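Local coordinates for methyltransferase (Streptococcus pyogenes, PDB 2ESR), which probably transfers a methyl group from S-adenosylmethionine to a substrate not yet identified, as a member of a family with a Rossmann-like fold, at residues A[24-29]-A[103-108]. Residues are numbered along the deposited sequence; the frame is centred on the assembly and turned at random.
Sequences NMIGPY and LVFLDP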
loop_
_atom_site.group_PDB
_atom_site.type_symbol
_atom_site.label_atom_id
_atom_site.label_comp_id
_atom_site.label_asym_id
_atom_site.label_seq_id
_atom_site.Cartn_x
_atom_site.Cartn_y
_atom_site.Cartn_z
ATOM N N ASN A 24 23.459 2.747 8.841
ATOM C CA ASN A 24 24.246 3.552 9.767
ATOM C C ASN A 24 24.396 4.930 9.138
ATOM O O ASN A 24 24.685 5.915 9.817
ATOM C CB ASN A 24 25.627 2.933 10.009
ATOM C CG ASN A 24 25.577 1.762 10.963
ATOM O OD1 ASN A 24 24.797 1.766 11.917
ATOM N ND2 ASN A 24 26.418 0.760 10.726
HETATM N N MSE A 25 24.184 4.988 7.830
HETATM C CA MSE A 25 24.281 6.242 7.093
HETATM C C MSE A 25 23.021 7.079 7.245
HETATM O O MSE A 25 23.088 8.297 7.427
HETATM C CB MSE A 25 24.472 5.975 5.601
HETATM C CG MSE A 25 25.792 5.385 5.189
HETATM SE SE MSE A 25 25.772 5.097 3.273
HETATM C CE MSE A 25 25.650 6.934 2.686
ATOM N N ILE A 26 21.870 6.417 7.163
ATOM C CA ILE A 26 20.583 7.097 7.226
ATOM C C ILE A 26 19.763 6.891 8.486
ATOM O O ILE A 26 18.781 7.599 8.702
ATOM C CB ILE A 26 19.693 6.677 6.050
ATOM C CG1 ILE A 26 19.351 5.188 6.178
ATOM C CG2 ILE A 26 20.409 6.945 4.735
ATOM C CD1 ILE A 26 18.313 4.710 5.183
ATOM N N GLY A 27 20.140 5.917 9.306
ATOM C CA GLY A 27 19.390 5.665 10.524
ATOM C C GLY A 27 20.163 5.996 11.788
ATOM O O GLY A 27 20.470 7.165 12.037
ATOM N N PRO A 28 20.507 4.992 12.611
ATOM C CA PRO A 28 20.237 3.557 12.480
ATOM C C PRO A 28 18.836 3.134 12.915
ATOM O O PRO A 28 18.470 1.970 12.793
ATOM C CB PRO A 28 21.327 2.930 13.345
ATOM C CG PRO A 28 21.456 3.913 14.447
ATOM C CD PRO A 28 21.455 5.237 13.713
ATOM N N TYR A 29 18.066 4.076 13.449
ATOM C CA TYR A 29 16.695 3.794 13.861
ATOM C C TYR A 29 15.811 4.903 13.307
ATOM O O TYR A 29 16.301 5.980 12.972
ATOM C CB TYR A 29 16.567 3.743 15.393
ATOM C CG TYR A 29 17.000 5.015 16.085
ATOM C CD1 TYR A 29 18.344 5.260 16.352
ATOM C CD2 TYR A 29 16.070 5.996 16.427
ATOM C CE1 TYR A 29 18.757 6.449 16.940
ATOM C CE2 TYR A 29 16.472 7.195 17.017
ATOM C CZ TYR A 29 17.817 7.413 17.268
ATOM O OH TYR A 29 18.228 8.596 17.833
ATOM N N LEU A 103 11.089 7.961 3.126
ATOM C CA LEU A 103 12.306 7.258 2.754
ATOM C C LEU A 103 12.044 6.500 1.457
ATOM O O LEU A 103 11.106 5.717 1.362
ATOM C CB LEU A 103 12.699 6.284 3.873
ATOM C CG LEU A 103 13.912 5.359 3.687
ATOM C CD1 LEU A 103 15.176 6.179 3.387
ATOM C CD2 LEU A 103 14.106 4.534 4.964
ATOM N N VAL A 104 12.874 6.749 0.456
ATOM C CA VAL A 104 12.711 6.104 -0.831
ATOM C C VAL A 104 13.989 5.363 -1.193
ATOM O O VAL A 104 15.078 5.916 -1.089
ATOM C CB VAL A 104 12.405 7.159 -1.927
ATOM C CG1 VAL A 104 12.243 6.485 -3.281
ATOM C CG2 VAL A 104 11.137 7.930 -1.564
ATOM N N PHE A 105 13.851 4.106 -1.591
ATOM C CA PHE A 105 14.999 3.312 -2.002
ATOM C C PHE A 105 14.938 3.119 -3.507
ATOM O O PHE A 105 13.901 2.714 -4.041
ATOM C CB PHE A 105 14.999 1.951 -1.305
ATOM C CG PHE A 105 15.336 2.022 0.160
ATOM C CD1 PHE A 105 16.602 2.406 0.570
ATOM C CD2 PHE A 105 14.376 1.736 1.124
ATOM C CE1 PHE A 105 16.912 2.512 1.932
ATOM C CE2 PHE A 105 14.673 1.836 2.488
ATOM C CZ PHE A 105 15.945 2.226 2.892
ATOM N N LEU A 106 16.048 3.408 -4.187
ATOM C CA LEU A 106 16.115 3.275 -5.641
ATOM C C LEU A 106 17.364 2.517 -6.067
ATOM O O LEU A 106 18.485 2.945 -5.795
ATOM C CB LEU A 106 16.150 4.651 -6.319
ATOM C CG LEU A 106 15.048 5.678 -6.067
ATOM C CD1 LEU A 106 15.333 6.913 -6.925
ATOM C CD2 LEU A 106 13.675 5.100 -6.416
ATOM N N ASP A 107 17.158 1.387 -6.731
ATOM C CA ASP A 107 18.261 0.570 -7.251
ATOM C C ASP A 107 17.698 -0.014 -8.538
ATOM O O ASP A 107 17.326 -1.187 -8.597
ATOM C CB ASP A 107 18.632 -0.550 -6.274
ATOM C CG ASP A 107 19.841 -1.348 -6.745
ATOM O OD1 ASP A 107 20.393 -2.142 -5.953
ATOM O OD2 ASP A 107 20.232 -1.181 -7.921
ATOM N N PRO A 108 17.629 0.809 -9.596
ATOM C CA PRO A 108 17.091 0.376 -10.880
ATOM C C PRO A 108 18.099 0.014 -11.955
ATOM O O PRO A 108 19.306 0.191 -11.786
ATOM C CB PRO A 108 16.270 1.582 -11.298
ATOM C CG PRO A 108 17.199 2.718 -10.912
ATOM C CD PRO A 108 17.850 2.269 -9.594
#
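Ile26, the last residue of helix 19-26, reaches strand 101-106 with a single methyl group, CD1, which meets both Leu103 and Phe105. All of the contact is apolar. CD1 of Ile26 lies 3.9 Å from CD1 of Leu103, methyl against methyl, the two side chains crossing at about a right angle. The same CD1 of Ile26 comes 4.1 Å from CZ and 4.2 Å from CE1 of Phe105, approaching the far end of the ring obliquely. Torsions account for this reach: CG1 of Ile26 sits between the backbone N and the carbonyl carbon (chi1 65°), and the extended second torsion (chi2 172°) carries CD1 out toward the strand. The CB atoms of Ile26 and Leu103 both point toward the opposite segment; that of Phe105 does not, and only the outer end of its ring comes near CD1 of Ile26. With 84 Å² buried in all and the nearest CA atoms, those of Ile26 and Leu103, 9.4 Å apart, side chains alone bridge the gap. The three touching residues are buried, and neighbouring strands extend the apolar layer: Val35 of strand 34-38 and Val135 of strand 132-139 each touch both Leu103 and Phe105, while Met133 packs on Ile26. Backbone hydrogen bonds set Leu103 and Phe105 beside strand 34-38 and Val104 beside strand 132-139. Through Ile26 the C-terminal end of helix 19-26 meets side chains of strand 101-106, a parallel strand in the middle of the mixed sheet. The strand order 3-2-1-4-5 of its parallel part is that of a Rossmann-like alpha/beta fold, consistent with a class I, S-adenosylmethionine-dependent methyltransferase.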